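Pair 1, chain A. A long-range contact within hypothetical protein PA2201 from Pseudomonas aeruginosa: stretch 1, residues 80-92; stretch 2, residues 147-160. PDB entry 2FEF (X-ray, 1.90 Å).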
# COMPACT_ATOMS: atom_id res chain seq x y z
N ALA A 80 -9.47 -8.98 -5.54
CA ALA A 80 -10.36 -9.17 -6.70
C ALA A 80 -10.87 -7.81 -7.21
O ALA A 80 -10.92 -7.58 -8.43
CB ALA A 80 -11.54 -10.08 -6.30
N GLU A 81 -11.23 -6.91 -6.31
CA GLU A 81 -11.62 -5.53 -6.74
C GLU A 81 -10.47 -4.81 -7.44
O GLU A 81 -10.67 -4.13 -8.42
CB GLU A 81 -12.08 -4.67 -5.53
CG GLU A 81 -13.37 -5.15 -4.85
CD GLU A 81 -13.95 -4.13 -3.83
OE1 GLU A 81 -13.51 -2.96 -3.79
OE2 GLU A 81 -14.83 -4.54 -3.06
N ASN A 82 -9.26 -4.94 -6.90
CA ASN A 82 -8.10 -4.29 -7.52
C ASN A 82 -7.82 -4.84 -8.91
O ASN A 82 -7.39 -4.09 -9.83
CB ASN A 82 -6.85 -4.50 -6.64
CG ASN A 82 -6.93 -3.79 -5.28
OD1 ASN A 82 -7.74 -2.86 -5.04
ND2 ASN A 82 -6.08 -4.25 -4.37
N ALA A 83 -8.04 -6.14 -9.09
CA ALA A 83 -7.92 -6.73 -10.44
C ALA A 83 -9.01 -6.21 -11.36
O ALA A 83 -8.75 -5.97 -12.53
CB ALA A 83 -7.93 -8.29 -10.40
N SER A 84 -10.23 -6.05 -10.87
CA SER A 84 -11.27 -5.38 -11.69
C SER A 84 -10.88 -3.93 -12.10
O SER A 84 -11.16 -3.51 -13.21
CB SER A 84 -12.62 -5.36 -10.93
OG SER A 84 -13.21 -6.66 -10.99
N THR A 85 -10.29 -3.17 -11.17
CA THR A 85 -9.85 -1.79 -11.47
C THR A 85 -8.71 -1.83 -12.46
O THR A 85 -8.68 -1.07 -13.40
CB THR A 85 -9.51 -1.00 -10.19
OG1 THR A 85 -10.59 -1.17 -9.26
CG2 THR A 85 -9.34 0.47 -10.50
N LEU A 86 -7.80 -2.78 -12.29
CA LEU A 86 -6.72 -2.94 -13.28
C LEU A 86 -7.31 -3.16 -14.67
O LEU A 86 -6.86 -2.55 -15.65
CB LEU A 86 -5.81 -4.13 -12.90
CG LEU A 86 -4.47 -4.10 -13.64
CD1 LEU A 86 -3.50 -3.05 -13.10
CD2 LEU A 86 -3.80 -5.50 -13.62
N LEU A 87 -8.32 -4.04 -14.76
CA LEU A 87 -8.95 -4.31 -16.06
C LEU A 87 -9.53 -3.01 -16.65
O LEU A 87 -9.29 -2.68 -17.80
CB LEU A 87 -10.04 -5.39 -15.92
CG LEU A 87 -10.79 -5.73 -17.23
CD1 LEU A 87 -9.86 -6.10 -18.32
CD2 LEU A 87 -11.75 -6.88 -16.94
N LEU A 88 -10.27 -2.28 -15.83
CA LEU A 88 -10.83 -1.00 -16.25
C LEU A 88 -9.75 -0.03 -16.76
O LEU A 88 -9.88 0.54 -17.83
CB LEU A 88 -11.66 -0.39 -15.10
CG LEU A 88 -12.26 0.97 -15.45
CD1 LEU A 88 -13.27 0.87 -16.62
CD2 LEU A 88 -12.87 1.59 -14.21
N LYS A 89 -8.67 0.15 -15.99
CA LYS A 89 -7.59 1.02 -16.45
C LYS A 89 -7.01 0.55 -17.79
O LYS A 89 -6.64 1.37 -18.65
CB LYS A 89 -6.51 1.03 -15.38
CG LYS A 89 -6.99 1.70 -14.10
CD LYS A 89 -7.05 3.23 -14.27
CE LYS A 89 -7.90 3.83 -13.16
NZ LYS A 89 -8.02 5.31 -13.42
N ALA A 90 -6.89 -0.76 -17.97
CA ALA A 90 -6.35 -1.31 -19.22
C ALA A 90 -7.30 -1.01 -20.42
O ALA A 90 -6.85 -0.71 -21.52
CB ALA A 90 -6.14 -2.80 -19.05
N ILE A 91 -8.60 -1.09 -20.20
CA ILE A 91 -9.59 -0.66 -21.21
C ILE A 91 -9.39 0.83 -21.59
O ILE A 91 -9.27 1.20 -22.79
CB ILE A 91 -11.07 -0.89 -20.73
CG1 ILE A 91 -11.30 -2.39 -20.41
CG2 ILE A 91 -12.05 -0.41 -21.89
CD1 ILE A 91 -12.61 -2.67 -19.67
N ASP A 92 -9.36 1.69 -20.57
CA ASP A 92 -9.07 3.14 -20.81
C ASP A 92 -7.82 3.36 -21.66
O ASP A 92 -7.80 4.20 -22.58
CB ASP A 92 -8.84 3.85 -19.47
CG ASP A 92 -10.12 4.19 -18.72
OD1 ASP A 92 -11.23 3.97 -19.23
OD2 ASP A 92 -9.98 4.66 -17.54
N PRO A 147 -21.66 -2.78 -10.09
CA PRO A 147 -20.73 -2.59 -11.23
C PRO A 147 -19.67 -3.70 -11.37
O PRO A 147 -19.24 -3.96 -12.45
CB PRO A 147 -20.05 -1.27 -10.91
CG PRO A 147 -21.06 -0.50 -10.07
CD PRO A 147 -21.66 -1.61 -9.19
N PHE A 148 -19.21 -4.32 -10.27
CA PHE A 148 -18.25 -5.44 -10.44
C PHE A 148 -18.91 -6.63 -11.09
O PHE A 148 -18.25 -7.40 -11.82
CB PHE A 148 -17.65 -5.90 -9.07
CG PHE A 148 -16.81 -4.85 -8.42
CD1 PHE A 148 -15.52 -4.60 -8.86
CD2 PHE A 148 -17.30 -4.13 -7.32
CE1 PHE A 148 -14.70 -3.62 -8.24
CE2 PHE A 148 -16.49 -3.14 -6.65
CZ PHE A 148 -15.20 -2.89 -7.13
N ALA A 149 -20.19 -6.85 -10.78
CA ALA A 149 -20.90 -8.00 -11.40
C ALA A 149 -21.15 -7.68 -12.89
O ALA A 149 -20.99 -8.55 -13.77
CB ALA A 149 -22.22 -8.28 -10.68
N LEU A 150 -21.51 -6.43 -13.17
CA LEU A 150 -21.68 -5.97 -14.57
C LEU A 150 -20.37 -6.20 -15.33
O LEU A 150 -20.38 -6.77 -16.42
CB LEU A 150 -22.04 -4.46 -14.62
CG LEU A 150 -22.04 -3.83 -16.03
CD1 LEU A 150 -23.09 -4.55 -16.89
CD2 LEU A 150 -22.35 -2.36 -15.87
N GLN A 151 -19.24 -5.77 -14.75
CA GLN A 151 -17.94 -5.95 -15.40
C GLN A 151 -17.66 -7.45 -15.66
O GLN A 151 -17.22 -7.83 -16.75
CB GLN A 151 -16.78 -5.40 -14.53
CG GLN A 151 -15.44 -5.43 -15.32
CD GLN A 151 -14.23 -5.30 -14.43
OE1 GLN A 151 -13.87 -6.24 -13.71
NE2 GLN A 151 -13.57 -4.13 -14.48
N LEU A 152 -17.90 -8.29 -14.66
CA LEU A 152 -17.58 -9.72 -14.80
C LEU A 152 -18.37 -10.35 -15.94
O LEU A 152 -17.80 -11.13 -16.73
CB LEU A 152 -17.84 -10.47 -13.49
CG LEU A 152 -16.73 -10.22 -12.46
CD1 LEU A 152 -17.28 -10.76 -11.08
CD2 LEU A 152 -15.45 -10.90 -12.88
N LEU A 153 -19.66 -10.04 -16.05
CA LEU A 153 -20.47 -10.68 -17.09
C LEU A 153 -20.22 -10.01 -18.42
O LEU A 153 -19.96 -10.70 -19.40
CB LEU A 153 -21.98 -10.70 -16.73
CG LEU A 153 -22.41 -11.87 -15.84
CD1 LEU A 153 -21.52 -12.03 -14.58
CD2 LEU A 153 -23.86 -11.78 -15.45
N ALA A 154 -20.28 -8.67 -18.47
CA ALA A 154 -20.12 -7.97 -19.77
C ALA A 154 -18.72 -8.16 -20.36
O ALA A 154 -18.58 -8.35 -21.60
CB ALA A 154 -20.44 -6.47 -19.61
N MSE A 155 -17.69 -8.18 -19.50
CA MSE A 155 -16.33 -8.30 -20.03
C MSE A 155 -16.09 -9.73 -20.39
O MSE A 155 -15.33 -10.01 -21.28
CB MSE A 155 -15.24 -7.73 -19.10
CG MSE A 155 -15.31 -6.19 -18.78
SE MSE A 155 -15.54 -5.15 -20.49
CE MSE A 155 -17.43 -4.86 -20.54
N GLY A 156 -16.76 -10.65 -19.70
CA GLY A 156 -16.76 -12.08 -20.14
C GLY A 156 -17.22 -12.24 -21.59
O GLY A 156 -16.63 -12.98 -22.38
N VAL A 157 -18.33 -11.61 -21.92
CA VAL A 157 -18.87 -11.60 -23.28
C VAL A 157 -17.94 -10.87 -24.27
O VAL A 157 -17.63 -11.37 -25.37
CB VAL A 157 -20.28 -10.92 -23.28
CG1 VAL A 157 -20.79 -10.77 -24.73
CG2 VAL A 157 -21.31 -11.73 -22.46
N LEU A 158 -17.48 -9.69 -23.89
CA LEU A 158 -16.69 -8.83 -24.79
C LEU A 158 -15.28 -9.39 -25.03
O LEU A 158 -14.63 -9.06 -26.02
CB LEU A 158 -16.61 -7.40 -24.20
CG LEU A 158 -17.89 -6.56 -24.42
CD1 LEU A 158 -17.87 -5.35 -23.58
CD2 LEU A 158 -18.05 -6.17 -25.96
N LEU A 159 -14.82 -10.24 -24.11
CA LEU A 159 -13.49 -10.83 -24.27
C LEU A 159 -13.50 -12.30 -24.62
O LEU A 159 -12.47 -12.96 -24.54
CB LEU A 159 -12.61 -10.53 -23.02
CG LEU A 159 -12.43 -9.03 -22.72
CD1 LEU A 159 -11.76 -8.77 -21.31
CD2 LEU A 159 -11.70 -8.28 -23.89
N ASP A 160 -14.65 -12.81 -25.06
CA ASP A 160 -14.81 -14.20 -25.53
C ASP A 160 -14.31 -15.19 -24.47
O ASP A 160 -13.58 -16.16 -24.77
CB ASP A 160 -14.17 -14.43 -26.93
CG ASP A 160 -14.41 -15.86 -27.47
OD1 ASP A 160 -15.56 -16.37 -27.38
OD2 ASP A 160 -13.46 -16.47 -28.00

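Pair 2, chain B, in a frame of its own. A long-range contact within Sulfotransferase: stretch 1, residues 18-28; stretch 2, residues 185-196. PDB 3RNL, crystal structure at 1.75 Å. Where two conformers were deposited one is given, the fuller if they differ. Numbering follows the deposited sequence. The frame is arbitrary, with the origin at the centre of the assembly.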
# COMPACT_ATOMS: atom_id res chain seq x y z
N LYS B 18 1.92 5.78 0.05
CA LYS B 18 1.81 7.05 0.80
C LYS B 18 0.67 7.05 1.82
O LYS B 18 0.11 8.10 2.16
CB LYS B 18 1.71 8.27 -0.15
CG LYS B 18 2.78 8.32 -1.24
CD LYS B 18 4.18 8.12 -0.67
CE LYS B 18 4.58 9.22 0.30
NZ LYS B 18 5.96 8.96 0.86
N CYS B 19 0.30 5.85 2.26
CA CYS B 19 -0.67 5.62 3.34
C CYS B 19 -0.13 5.29 4.73
O CYS B 19 -0.90 4.87 5.60
CB CYS B 19 -1.79 4.68 2.89
SG CYS B 19 -2.71 5.43 1.50
N GLY B 20 1.18 5.33 4.91
CA GLY B 20 1.76 5.12 6.23
C GLY B 20 2.13 3.68 6.55
O GLY B 20 2.41 3.35 7.71
N THR B 21 2.14 2.82 5.54
CA THR B 21 2.49 1.42 5.78
C THR B 21 3.93 1.25 6.23
O THR B 21 4.27 0.24 6.85
CB THR B 21 2.24 0.52 4.56
OG1 THR B 21 3.05 0.97 3.46
CG2 THR B 21 0.77 0.54 4.16
N SER B 22 4.77 2.23 5.93
CA SER B 22 6.16 2.15 6.35
C SER B 22 6.28 2.09 7.87
O SER B 22 7.05 1.29 8.42
CB SER B 22 6.97 3.33 5.78
OG SER B 22 8.29 3.29 6.27
N SER B 23 5.52 2.93 8.57
CA SER B 23 5.54 2.91 10.02
C SER B 23 4.89 1.63 10.54
O SER B 23 5.40 0.99 11.47
CB SER B 23 4.83 4.14 10.60
OG SER B 23 5.56 5.31 10.26
N LEU B 24 3.78 1.23 9.94
CA LEU B 24 3.10 0.02 10.37
C LEU B 24 4.05 -1.18 10.30
O LEU B 24 4.15 -1.99 11.23
CB LEU B 24 1.86 -0.23 9.52
CG LEU B 24 1.10 -1.52 9.84
CD1 LEU B 24 0.54 -1.43 11.26
CD2 LEU B 24 -0.02 -1.75 8.82
N ASP B 25 4.75 -1.30 9.17
CA ASP B 25 5.74 -2.35 8.99
C ASP B 25 6.80 -2.30 10.11
O ASP B 25 7.12 -3.32 10.73
CB ASP B 25 6.37 -2.20 7.59
CG ASP B 25 7.57 -3.12 7.35
OD1 ASP B 25 8.23 -3.54 8.32
OD2 ASP B 25 7.87 -3.39 6.16
N ARG B 26 7.34 -1.11 10.37
CA ARG B 26 8.34 -0.95 11.42
C ARG B 26 7.83 -1.42 12.79
O ARG B 26 8.51 -2.16 13.51
CB ARG B 26 8.80 0.51 11.47
CG ARG B 26 9.84 0.81 12.54
CD ARG B 26 10.61 2.08 12.19
NE ARG B 26 9.73 3.12 11.65
CZ ARG B 26 9.10 4.02 12.39
NH1 ARG B 26 9.26 4.02 13.71
NH2 ARG B 26 8.31 4.92 11.82
N TYR B 27 6.61 -1.01 13.13
CA TYR B 27 6.03 -1.41 14.42
C TYR B 27 5.77 -2.91 14.52
O TYR B 27 6.04 -3.52 15.56
CB TYR B 27 4.75 -0.64 14.68
CG TYR B 27 4.92 0.85 14.73
CD1 TYR B 27 6.15 1.42 15.06
CD2 TYR B 27 3.87 1.70 14.43
CE1 TYR B 27 6.32 2.80 15.09
CE2 TYR B 27 4.02 3.08 14.47
CZ TYR B 27 5.25 3.62 14.80
OH TYR B 27 5.40 4.99 14.84
N LEU B 28 5.20 -3.51 13.48
CA LEU B 28 4.92 -4.94 13.53
C LEU B 28 6.20 -5.77 13.62
O LEU B 28 6.24 -6.79 14.31
CB LEU B 28 4.10 -5.38 12.30
CG LEU B 28 2.66 -4.88 12.33
CD1 LEU B 28 1.99 -5.18 10.99
CD2 LEU B 28 1.87 -5.51 13.47
N VAL B 185 -8.65 -3.98 6.67
CA VAL B 185 -8.42 -2.64 6.12
C VAL B 185 -8.29 -1.68 7.27
O VAL B 185 -9.14 -1.67 8.16
CB VAL B 185 -9.60 -2.22 5.24
CG1 VAL B 185 -9.43 -0.77 4.74
CG2 VAL B 185 -9.76 -3.19 4.08
N ILE B 186 -7.23 -0.88 7.28
CA ILE B 186 -6.98 0.10 8.34
C ILE B 186 -7.02 1.49 7.73
O ILE B 186 -6.58 1.68 6.61
CB ILE B 186 -5.57 -0.07 8.91
CG1 ILE B 186 -5.38 -1.48 9.47
CG2 ILE B 186 -5.29 0.95 10.00
CD1 ILE B 186 -3.91 -1.80 9.65
N LEU B 187 -7.57 2.45 8.47
CA LEU B 187 -7.54 3.84 8.01
C LEU B 187 -6.34 4.59 8.59
O LEU B 187 -6.05 4.50 9.78
CB LEU B 187 -8.83 4.57 8.38
CG LEU B 187 -10.11 3.90 7.88
CD1 LEU B 187 -11.32 4.75 8.25
CD2 LEU B 187 -10.03 3.66 6.36
N PHE B 188 -5.66 5.35 7.74
CA PHE B 188 -4.48 6.09 8.16
C PHE B 188 -4.77 7.00 9.35
O PHE B 188 -3.97 7.14 10.28
CB PHE B 188 -3.97 6.91 6.97
CG PHE B 188 -2.90 7.88 7.33
CD1 PHE B 188 -1.59 7.46 7.47
CD2 PHE B 188 -3.20 9.21 7.55
CE1 PHE B 188 -0.59 8.36 7.81
CE2 PHE B 188 -2.21 10.12 7.89
CZ PHE B 188 -0.91 9.69 8.02
N GLU B 189 -5.94 7.62 9.32
CA GLU B 189 -6.31 8.58 10.35
C GLU B 189 -6.43 7.92 11.76
O GLU B 189 -6.04 8.51 12.78
CB GLU B 189 -7.59 9.30 9.90
CG GLU B 189 -7.45 10.10 8.54
CD GLU B 189 -7.49 9.27 7.21
OE1 GLU B 189 -7.91 8.07 7.20
OE2 GLU B 189 -7.13 9.85 6.14
N GLU B 190 -6.95 6.70 11.80
CA GLU B 190 -7.00 5.94 13.05
C GLU B 190 -5.60 5.53 13.51
O GLU B 190 -5.28 5.59 14.69
CB GLU B 190 -7.88 4.71 12.91
CG GLU B 190 -9.31 4.94 13.33
CD GLU B 190 -10.28 4.79 12.19
OE1 GLU B 190 -11.03 5.75 11.92
OE2 GLU B 190 -10.30 3.70 11.58
N PHE B 191 -4.78 5.11 12.55
CA PHE B 191 -3.41 4.72 12.86
C PHE B 191 -2.63 5.91 13.42
O PHE B 191 -1.82 5.76 14.33
CB PHE B 191 -2.75 4.14 11.60
CG PHE B 191 -1.30 3.75 11.78
CD1 PHE B 191 -0.94 2.71 12.62
CD2 PHE B 191 -0.30 4.42 11.08
CE1 PHE B 191 0.39 2.33 12.77
CE2 PHE B 191 1.03 4.06 11.23
CZ PHE B 191 1.37 3.00 12.07
N ALA B 192 -2.88 7.10 12.87
CA ALA B 192 -2.15 8.28 13.32
C ALA B 192 -2.56 8.65 14.74
O ALA B 192 -1.73 9.07 15.55
CB ALA B 192 -2.40 9.45 12.37
N ARG B 193 -3.84 8.49 15.03
CA ARG B 193 -4.38 8.83 16.33
C ARG B 193 -3.91 7.88 17.43
O ARG B 193 -3.54 8.31 18.52
CB ARG B 193 -5.91 8.88 16.26
CG ARG B 193 -6.63 8.75 17.59
CD ARG B 193 -8.08 9.21 17.47
NE ARG B 193 -8.67 8.82 16.20
CZ ARG B 193 -9.39 7.72 16.01
NH1 ARG B 193 -9.90 7.44 14.81
NH2 ARG B 193 -9.61 6.89 17.02
N ASP B 194 -3.95 6.58 17.15
CA ASP B 194 -3.62 5.58 18.17
C ASP B 194 -2.86 4.41 17.55
O ASP B 194 -3.43 3.34 17.38
CB ASP B 194 -4.91 5.07 18.81
CG ASP B 194 -4.67 4.34 20.11
OD1 ASP B 194 -3.53 3.86 20.35
OD2 ASP B 194 -5.63 4.23 20.89
N PRO B 195 -1.58 4.62 17.21
CA PRO B 195 -0.83 3.55 16.54
C PRO B 195 -0.71 2.28 17.38
O PRO B 195 -0.71 1.19 16.82
CB PRO B 195 0.56 4.17 16.31
CG PRO B 195 0.60 5.39 17.21
CD PRO B 195 -0.81 5.87 17.27
N VAL B 196 -0.61 2.42 18.71
CA VAL B 196 -0.50 1.23 19.54
C VAL B 196 -1.75 0.36 19.41
O VAL B 196 -1.65 -0.86 19.28
CB VAL B 196 -0.23 1.56 21.02
CG1 VAL B 196 -0.34 0.31 21.87
CG2 VAL B 196 1.15 2.20 21.18

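The sharpest difference lies at one matched pair of positions, Gln A151 and Phe B191: pair 1 joins its helices there with hydrogen bonds, whereas pair 2 has none across its stretches and fills the same place with an aromatic ring. In pair 1 the amide of Gln A151 meets Ser A84 twice. Its NE2 donates to Ser A84 O at 2.8 Å, nearly straight at 168°, and Ser A84 OG donates to Gln A151 OE1, also at 2.8 Å. An amide suits this place because it carries a donor and an acceptor on one flat group. The carbonyl it reaches also accepts the helical bond from Leu A88 N, 3.0 Å from Ser A84 O.

The frame around this exchange is common to both. Fourteen central residues superpose with an RMSD of 0.6 Å; the helix axes approach to 11.0 Å at 59° in pair 1 and to 11.4 Å at 50° in pair 2.

Ser A84 matches Gly B20, which stands right before its helix rather than within one. Phi and psi of 92° and 13° by themselves call for glycine, and an ideal CB would lie 3.0 Å from Phe B188 CD1, a tight fit. The ring of Phe B191 lies near this backbone, its CE2 3.8 Å from Gly B20 O and its CZ 3.7 Å from Leu B24 N.

Phe A148 and Phe B188 match in backbone but not in side chain: chi1 is m in the first and t in the second, and the side-chain centres lie 4.5 Å apart. Phe A148 receives Glu A81 CG over one face, 4.1 Å from the ring centroid, in a CH-pi contact; the aliphatic part of the glutamate packs while its carboxylate is satisfied elsewhere in the structure. Phe B188 instead brings CD1 to 3.3 Å from Cys B19 O, a buried carbonyl left without a polar partner.

Farther along, Leu A87 and Ser B23 match, as do Ile A91 and Tyr B27. Leu A87 CD2 packs 4.1 Å from CG of selenomethionine Met A155, and Ile A91 CD1 lies 3.9 Å from Met A155 SE; the branched Leu A87 and Ile A91 pack against the unbranched, flexible chain of Met A155. In pair 2 the small Ser B23 places CB 3.9 Å from Phe B191 CE2, at the ring edge, while broad Tyr B27 reaches across, its CE2 3.6 Å from Phe B191 CZ and 4.1 Å from Pro B195 CB.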